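Local atomic coordinates of neutral ceramidase (Pseudomonas aeruginosa, PDB entry 2ZWS), a protein that hydrolyses the N-acyl linkage of ceramides to give sphingosine and free fatty acid, and also runs the reverse synthesis, using a bound zinc ion. Residues 69-78 with 123-134; 409-419 with 445-454. All coordinates share one frame; numbering follows the deposited sequence.

Contact 1: 69-78 with 123-134; sequences AVHLKVLARL and FNAIVDGIVRSI
V70 and V127 interlock where helix 68-81 lies against helix 120-138. Each is a knob in a hole of the other helix. V70 sits among F123, I126, V127 and I130; V127 sits among V70, K73, V74 and R77. The two branches of V70 divide the work. V70 CG1 lies anti to the backbone N (chi1 172°). There V70 CG1 meets I130 CD1 at 3.6 Å and also touches I126 CG2. V70 CG2 instead faces F123, 3.7 Å from F123 CE2. The F123 ring turns its edge to the first helix, with F123 CZ 3.5 Å from A69 O. V127 CG1 meets K73 CG at 3.6 Å in the modelled conformer, and the two side chains cross at about a right angle.

Further along, I130 CG2 fits against both methyls of V74. V131 CG2 packs on R77 CB. At the far end L78 CD1 meets I134 CD1 at 3.8 Å.

The axes of the two segments approach to 9.3 Å and their directions differ by 47°. F123 is backed by the rings of F118 and H107. Both helices rest on the mixed sheet: I130 and I134 touch strand 55-61, I130 also strand 91-95, and L78 packs on V91. The two helices thus lie side by side on the same sheet.

K73 and R77 add their carbon chains at the margin. The contact is therefore held by apolar shape fit, with the charged residues kept to its border.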
# COMPACT_ATOMS: atom_id res chain seq x y z
N ALA A 69 -5.88 3.38 12.63
CA ALA A 69 -5.79 4.82 12.91
C ALA A 69 -6.07 5.73 11.68
O ALA A 69 -6.71 6.79 11.78
CB ALA A 69 -4.43 5.14 13.52
N VAL A 70 -5.55 5.31 10.53
CA VAL A 70 -5.77 5.99 9.26
C VAL A 70 -7.24 5.86 8.89
O VAL A 70 -7.87 6.86 8.55
CB VAL A 70 -4.84 5.39 8.18
CG1 VAL A 70 -5.18 5.95 6.78
CG2 VAL A 70 -3.36 5.67 8.55
N HIS A 71 -7.79 4.64 8.91
CA HIS A 71 -9.20 4.43 8.57
C HIS A 71 -10.12 5.33 9.40
O HIS A 71 -10.97 6.04 8.86
CB HIS A 71 -9.51 2.94 8.79
CG HIS A 71 -10.92 2.57 8.54
ND1 HIS A 71 -11.74 2.11 9.55
CD2 HIS A 71 -11.66 2.52 7.40
CE1 HIS A 71 -12.93 1.82 9.05
NE2 HIS A 71 -12.91 2.05 7.75
N LEU A 72 -9.90 5.36 10.70
CA LEU A 72 -10.77 6.14 11.60
C LEU A 72 -10.70 7.63 11.31
O LEU A 72 -11.71 8.30 11.32
CB LEU A 72 -10.41 5.84 13.08
CG LEU A 72 -10.70 4.41 13.53
CD1 LEU A 72 -10.15 4.15 14.96
CD2 LEU A 72 -12.19 4.06 13.46
N LYS A 73 -9.49 8.14 11.06
CA LYS A 73 -9.31 9.57 10.84
C LYS A 73 -9.83 9.96 9.47
O LYS A 73 -10.44 11.01 9.33
CB LYS A 73 -7.85 9.99 11.04
CG LYS A 73 -7.61 11.51 10.93
CD LYS A 73 -8.30 12.30 12.07
CE LYS A 73 -7.64 13.64 12.26
NZ LYS A 73 -6.16 13.47 12.44
N VAL A 74 -9.58 9.11 8.47
CA VAL A 74 -10.12 9.40 7.15
C VAL A 74 -11.66 9.48 7.22
O VAL A 74 -12.28 10.40 6.67
CB VAL A 74 -9.65 8.36 6.09
CG1 VAL A 74 -10.52 8.41 4.82
CG2 VAL A 74 -8.16 8.56 5.75
N LEU A 75 -12.30 8.54 7.90
CA LEU A 75 -13.76 8.57 8.00
C LEU A 75 -14.26 9.82 8.70
O LEU A 75 -15.25 10.42 8.27
CB LEU A 75 -14.29 7.33 8.70
CG LEU A 75 -14.26 6.09 7.82
CD1 LEU A 75 -14.49 4.86 8.69
CD2 LEU A 75 -15.30 6.19 6.70
N ALA A 76 -13.60 10.21 9.79
CA ALA A 76 -14.00 11.43 10.48
C ALA A 76 -13.90 12.64 9.56
O ALA A 76 -14.80 13.49 9.54
CB ALA A 76 -13.14 11.63 11.73
N ARG A 77 -12.79 12.73 8.81
CA ARG A 77 -12.57 13.85 7.89
C ARG A 77 -13.64 13.90 6.81
O ARG A 77 -14.13 14.98 6.45
CB ARG A 77 -11.20 13.75 7.22
CG ARG A 77 -10.04 14.05 8.15
CD ARG A 77 -9.98 15.54 8.50
NE ARG A 77 -8.65 15.91 8.97
CZ ARG A 77 -8.14 15.61 10.16
NH1 ARG A 77 -8.85 14.91 11.04
NH2 ARG A 77 -6.92 16.01 10.48
N LEU A 78 -13.98 12.73 6.28
CA LEU A 78 -15.02 12.66 5.24
C LEU A 78 -16.38 13.10 5.77
O LEU A 78 -17.14 13.79 5.08
CB LEU A 78 -15.10 11.26 4.61
CG LEU A 78 -13.89 10.88 3.75
CD1 LEU A 78 -13.98 9.38 3.45
CD2 LEU A 78 -13.76 11.77 2.48
N PHE A 123 1.90 10.07 9.21
CA PHE A 123 0.48 9.74 9.42
C PHE A 123 -0.45 10.81 8.81
O PHE A 123 -1.37 10.51 8.04
CB PHE A 123 0.20 9.55 10.93
CG PHE A 123 -1.26 9.37 11.25
CD1 PHE A 123 -2.05 10.49 11.61
CD2 PHE A 123 -1.86 8.10 11.22
CE1 PHE A 123 -3.42 10.33 11.90
CE2 PHE A 123 -3.23 7.95 11.50
CZ PHE A 123 -4.00 9.06 11.85
N ASN A 124 -0.18 12.06 9.15
CA ASN A 124 -1.04 13.13 8.68
C ASN A 124 -1.04 13.24 7.16
O ASN A 124 -2.09 13.53 6.56
CB ASN A 124 -0.63 14.47 9.28
CG ASN A 124 -0.92 14.61 10.78
OD1 ASN A 124 -0.33 15.51 11.45
ND2 ASN A 124 -1.83 13.84 11.30
N ALA A 125 0.12 13.04 6.51
CA ALA A 125 0.20 13.11 5.03
C ALA A 125 -0.65 12.02 4.39
O ALA A 125 -1.24 12.23 3.30
CB ALA A 125 1.62 13.00 4.56
N ILE A 126 -0.65 10.84 5.03
CA ILE A 126 -1.41 9.69 4.51
C ILE A 126 -2.91 9.97 4.59
O ILE A 126 -3.65 9.86 3.59
CB ILE A 126 -1.00 8.40 5.22
CG1 ILE A 126 0.44 8.04 4.83
CG2 ILE A 126 -1.98 7.26 4.93
CD1 ILE A 126 1.07 6.94 5.70
N VAL A 127 -3.36 10.42 5.76
CA VAL A 127 -4.77 10.74 5.95
C VAL A 127 -5.19 11.82 4.97
O VAL A 127 -6.20 11.71 4.25
CB VAL A 127 -5.06 11.22 7.39
CG1 VAL A 127 -6.49 11.81 7.52
CG2 VAL A 127 -4.83 10.04 8.36
N ASP A 128 -4.39 12.87 4.92
CA ASP A 128 -4.75 14.03 4.08
C ASP A 128 -4.79 13.66 2.61
O ASP A 128 -5.66 14.12 1.89
CB ASP A 128 -3.77 15.18 4.27
CG ASP A 128 -3.90 15.86 5.61
OD1 ASP A 128 -4.87 15.60 6.36
OD2 ASP A 128 -3.00 16.66 5.94
N GLY A 129 -3.84 12.87 2.16
CA GLY A 129 -3.80 12.47 0.74
C GLY A 129 -4.91 11.50 0.36
O GLY A 129 -5.44 11.55 -0.76
N ILE A 130 -5.28 10.60 1.27
CA ILE A 130 -6.41 9.71 1.00
C ILE A 130 -7.67 10.57 0.81
O ILE A 130 -8.45 10.41 -0.17
CB ILE A 130 -6.62 8.67 2.11
CG1 ILE A 130 -5.48 7.64 2.06
CG2 ILE A 130 -8.00 7.98 1.99
CD1 ILE A 130 -5.39 6.66 3.27
N VAL A 131 -7.89 11.49 1.74
CA VAL A 131 -9.06 12.37 1.60
C VAL A 131 -8.98 13.19 0.29
O VAL A 131 -9.96 13.27 -0.45
CB VAL A 131 -9.20 13.29 2.84
CG1 VAL A 131 -10.32 14.36 2.62
CG2 VAL A 131 -9.48 12.47 4.09
N ARG A 132 -7.81 13.71 -0.06
CA ARG A 132 -7.67 14.51 -1.29
C ARG A 132 -7.96 13.64 -2.51
O ARG A 132 -8.55 14.08 -3.47
CB ARG A 132 -6.25 15.06 -1.35
CG ARG A 132 -6.03 16.12 -2.43
CD ARG A 132 -4.54 16.64 -2.44
NE ARG A 132 -3.98 16.71 -1.09
CZ ARG A 132 -2.98 15.95 -0.61
NH1 ARG A 132 -2.30 15.08 -1.39
NH2 ARG A 132 -2.64 16.10 0.67
N SER A 133 -7.58 12.36 -2.47
CA SER A 133 -7.84 11.48 -3.65
C SER A 133 -9.35 11.31 -3.88
O SER A 133 -9.82 11.29 -5.04
CB SER A 133 -7.11 10.13 -3.52
OG SER A 133 -7.74 9.30 -2.58
N ILE A 134 -10.12 11.23 -2.79
CA ILE A 134 -11.57 11.06 -2.88
C ILE A 134 -12.20 12.35 -3.35
O ILE A 134 -13.09 12.31 -4.21
CB ILE A 134 -12.15 10.61 -1.51
CG1 ILE A 134 -11.64 9.20 -1.13
CG2 ILE A 134 -13.70 10.56 -1.51
CD1 ILE A 134 -11.88 8.79 0.37

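Contact 2: 409-419 with 445-454; sequences PAEFTVMAGVR and YASYVTTREE. With ZN (zinc ion), chain B; FMT (formic acid), chain D.
E411 and V449 anchor a short parallel two-stranded sheet, in which 411-412 runs beside 448-449 and each strand leads into a helix. E411 N donates to S447 O in a nearly straight bond (177°), and E411 O accepts from V449 N. V449 O then takes T413 N.

The E411 carboxylate binds zinc unevenly, at 2.1 Å through OE1 and 2.5 Å through OE2. Y448 OH is a further ligand, with R160 as its polar partner outside the segments; H97, H204 and a water complete the metal site. E411 CB lies over one face of the Y448 ring as a CH-pi contact. Y445 OH donates to E411 OE2 at 2.6 Å, and E411 OE2 accepts through its anti lone pair, while Y441 bonds OE1. This second shell probably helps fix the carboxylate's rotation. Y445 is inferred to bind substrate, and its backbone N holds a formic acid molecule.

V449 CB stands over one face of the F412 ring, 3.9 Å from the centroid. V449 CG2 reaches A410 CB.

T413 and T451 are N-caps. T413 OG1 sits between its backbone N and carbonyl carbon (chi1 58°), where it takes A416 N and donates to E454 OE1. T451 and E454 form a capping box: T451 OG1 takes E454 N, and E454 OE1 takes T451 N. N168 also bonds T451 OG1, and D170 holds R419 NE. R419 forms an end-on salt bridge with E453, their planes 75° apart. R419 NH1 meets E453 OE1 from above the carboxylate plane at 2.9 Å; R419 NH2 uses the syn lone pair of E453 OE1.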
# COMPACT_ATOMS: atom_id res chain seq x y z
N PRO A 409 -8.99 -7.15 6.85
CA PRO A 409 -7.92 -6.41 7.51
C PRO A 409 -6.67 -7.18 7.90
O PRO A 409 -6.15 -7.02 9.02
CB PRO A 409 -8.61 -5.87 8.78
CG PRO A 409 -9.58 -7.01 9.14
CD PRO A 409 -10.09 -7.49 7.79
N ALA A 410 -6.20 -8.04 7.00
CA ALA A 410 -5.01 -8.83 7.31
C ALA A 410 -4.38 -9.40 6.03
O ALA A 410 -4.87 -9.16 4.92
CB ALA A 410 -5.37 -9.99 8.29
N GLU A 411 -3.28 -10.15 6.20
CA GLU A 411 -2.63 -10.88 5.10
C GLU A 411 -3.11 -12.31 5.11
O GLU A 411 -2.74 -13.06 6.00
CB GLU A 411 -1.10 -10.89 5.27
CG GLU A 411 -0.49 -9.59 5.74
CD GLU A 411 0.96 -9.45 5.33
OE1 GLU A 411 1.42 -10.02 4.28
OE2 GLU A 411 1.67 -8.72 6.05
N PHE A 412 -3.92 -12.69 4.14
CA PHE A 412 -4.45 -14.05 4.10
C PHE A 412 -3.61 -14.91 3.17
O PHE A 412 -3.27 -14.51 2.08
CB PHE A 412 -5.89 -14.03 3.62
CG PHE A 412 -6.85 -13.47 4.64
CD1 PHE A 412 -6.81 -12.10 4.99
CD2 PHE A 412 -7.79 -14.29 5.24
CE1 PHE A 412 -7.68 -11.60 5.96
CE2 PHE A 412 -8.67 -13.77 6.18
CZ PHE A 412 -8.61 -12.41 6.54
N THR A 413 -3.29 -16.12 3.59
CA THR A 413 -2.61 -17.03 2.68
C THR A 413 -3.57 -17.43 1.58
O THR A 413 -4.77 -17.21 1.67
CB THR A 413 -2.22 -18.32 3.37
OG1 THR A 413 -3.40 -18.93 3.91
CG2 THR A 413 -1.20 -18.04 4.47
N VAL A 414 -3.02 -18.03 0.52
CA VAL A 414 -3.84 -18.43 -0.64
C VAL A 414 -5.10 -19.19 -0.17
O VAL A 414 -6.22 -18.80 -0.49
CB VAL A 414 -3.03 -19.26 -1.66
CG1 VAL A 414 -3.94 -19.89 -2.76
CG2 VAL A 414 -1.92 -18.41 -2.30
N MET A 415 -4.92 -20.29 0.57
CA MET A 415 -6.07 -21.12 0.92
C MET A 415 -6.96 -20.44 1.96
O MET A 415 -8.19 -20.68 1.99
CB MET A 415 -5.65 -22.52 1.40
CG MET A 415 -5.03 -23.41 0.32
SD MET A 415 -5.84 -23.28 -1.32
CE MET A 415 -7.56 -23.77 -1.00
N ALA A 416 -6.39 -19.58 2.80
CA ALA A 416 -7.24 -18.88 3.78
C ALA A 416 -8.23 -17.97 3.04
O ALA A 416 -9.42 -17.91 3.37
CB ALA A 416 -6.41 -18.12 4.81
N GLY A 417 -7.73 -17.30 2.01
CA GLY A 417 -8.57 -16.42 1.20
C GLY A 417 -9.50 -17.18 0.28
O GLY A 417 -10.71 -16.87 0.16
N VAL A 418 -8.96 -18.21 -0.38
CA VAL A 418 -9.76 -19.03 -1.29
C VAL A 418 -10.95 -19.68 -0.57
O VAL A 418 -12.06 -19.71 -1.09
CB VAL A 418 -8.92 -20.10 -2.04
CG1 VAL A 418 -9.83 -21.07 -2.79
CG2 VAL A 418 -7.97 -19.41 -3.00
N ARG A 419 -10.73 -20.21 0.63
CA ARG A 419 -11.84 -20.83 1.37
C ARG A 419 -12.97 -19.81 1.66
O ARG A 419 -14.16 -20.13 1.58
CB ARG A 419 -11.35 -21.46 2.67
CG ARG A 419 -10.71 -22.83 2.44
CD ARG A 419 -10.35 -23.41 3.78
NE ARG A 419 -9.37 -24.48 3.65
CZ ARG A 419 -8.79 -25.06 4.70
NH1 ARG A 419 -7.90 -26.03 4.52
NH2 ARG A 419 -9.12 -24.66 5.92
N TYR A 445 -4.96 -3.42 9.92
CA TYR A 445 -3.96 -4.45 9.71
C TYR A 445 -3.79 -5.27 10.97
O TYR A 445 -3.45 -4.73 12.02
CB TYR A 445 -2.63 -3.82 9.31
CG TYR A 445 -1.58 -4.85 9.04
CD1 TYR A 445 -1.53 -5.54 7.82
CD2 TYR A 445 -0.65 -5.17 10.03
CE1 TYR A 445 -0.56 -6.54 7.61
CE2 TYR A 445 0.33 -6.12 9.81
CZ TYR A 445 0.37 -6.82 8.61
OH TYR A 445 1.33 -7.77 8.40
N ALA A 446 -4.03 -6.57 10.85
CA ALA A 446 -3.95 -7.47 12.02
C ALA A 446 -3.12 -8.70 11.62
O ALA A 446 -3.52 -9.84 11.88
CB ALA A 446 -5.35 -7.84 12.49
N SER A 447 -1.96 -8.44 11.04
CA SER A 447 -0.97 -9.47 10.73
C SER A 447 -1.49 -10.55 9.78
O SER A 447 -2.11 -10.24 8.81
CB SER A 447 -0.37 -10.01 12.05
OG SER A 447 0.33 -8.96 12.70
N TYR A 448 -1.24 -11.83 10.06
CA TYR A 448 -1.45 -12.90 9.06
C TYR A 448 -2.63 -13.81 9.37
O TYR A 448 -3.05 -13.95 10.52
CB TYR A 448 -0.16 -13.72 8.84
CG TYR A 448 0.92 -12.96 8.08
CD1 TYR A 448 1.72 -12.01 8.71
CD2 TYR A 448 1.14 -13.21 6.74
CE1 TYR A 448 2.71 -11.27 7.98
CE2 TYR A 448 2.12 -12.54 6.01
CZ TYR A 448 2.91 -11.55 6.61
OH TYR A 448 3.86 -10.87 5.84
N VAL A 449 -3.18 -14.42 8.32
CA VAL A 449 -4.22 -15.43 8.49
C VAL A 449 -3.90 -16.66 7.65
O VAL A 449 -3.81 -16.62 6.44
CB VAL A 449 -5.63 -14.91 8.15
CG1 VAL A 449 -6.67 -15.98 8.40
CG2 VAL A 449 -5.95 -13.62 8.94
N THR A 450 -3.80 -17.75 8.37
CA THR A 450 -3.41 -19.03 7.86
C THR A 450 -4.60 -19.99 8.13
O THR A 450 -5.41 -19.77 9.04
CB THR A 450 -2.16 -19.28 8.70
OG1 THR A 450 -0.92 -19.42 8.01
CG2 THR A 450 -2.37 -19.64 10.07
N THR A 451 -4.76 -21.03 7.32
CA THR A 451 -5.82 -22.00 7.59
C THR A 451 -5.45 -22.78 8.86
O THR A 451 -4.30 -22.75 9.29
CB THR A 451 -5.97 -23.02 6.45
OG1 THR A 451 -4.72 -23.69 6.30
CG2 THR A 451 -6.35 -22.33 5.12
N ARG A 452 -6.41 -23.52 9.42
CA ARG A 452 -6.12 -24.39 10.58
C ARG A 452 -4.90 -25.30 10.35
O ARG A 452 -4.02 -25.44 11.22
CB ARG A 452 -7.37 -25.22 10.95
CG ARG A 452 -7.17 -26.21 12.11
CD ARG A 452 -6.97 -25.48 13.41
NE ARG A 452 -6.52 -26.28 14.55
CZ ARG A 452 -5.25 -26.45 14.90
NH1 ARG A 452 -4.95 -27.17 15.98
NH2 ARG A 452 -4.27 -25.91 14.18
N GLU A 453 -4.85 -25.88 9.15
CA GLU A 453 -3.77 -26.83 8.80
C GLU A 453 -2.43 -26.11 8.65
O GLU A 453 -1.41 -26.55 9.21
CB GLU A 453 -4.13 -27.59 7.52
CG GLU A 453 -5.43 -28.41 7.63
CD GLU A 453 -6.72 -27.67 7.21
OE1 GLU A 453 -6.79 -26.41 7.19
OE2 GLU A 453 -7.71 -28.38 6.89
N GLU A 454 -2.43 -24.98 7.96
CA GLU A 454 -1.21 -24.17 7.87
C GLU A 454 -0.74 -23.72 9.25
O GLU A 454 0.47 -23.72 9.53
CB GLU A 454 -1.45 -22.93 7.01
CG GLU A 454 -1.56 -23.22 5.54
CD GLU A 454 -2.30 -22.15 4.78
OE1 GLU A 454 -2.65 -21.11 5.38
OE2 GLU A 454 -2.56 -22.35 3.58
ZN ZN B . 3.38 -9.38 4.33
C FMT D . -3.71 -1.54 12.87
O1 FMT D . -4.67 -1.55 12.06
O2 FMT D . -3.26 -0.51 13.41
O HOH W 1 -2.20 -21.29 1.27
O HOH W 2 5.16 -8.47 5.01

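Contact 1 and contact 2 lie in the same N-terminal part of the ceramidase chain but do not touch. Their centres are 27 Å apart and their nearest atoms about 7 Å. Contact 2 supplies two zinc ligands, E411 and Y448; contact 1 supplies none. Both lie near the formic acid, which probably comes from the crystallisation liquor. It is hydrogen-bonded to Y445 N of contact 2, Q68 N and S106 OG, and the A69 side chain of contact 1 is about 6 Å away. Q68, S106 and Y445 are all inferred substrate-binding residues. The start of 69-78 therefore borders the probable substrate pocket, while 409-419 and 445-454 build part of its metal centre.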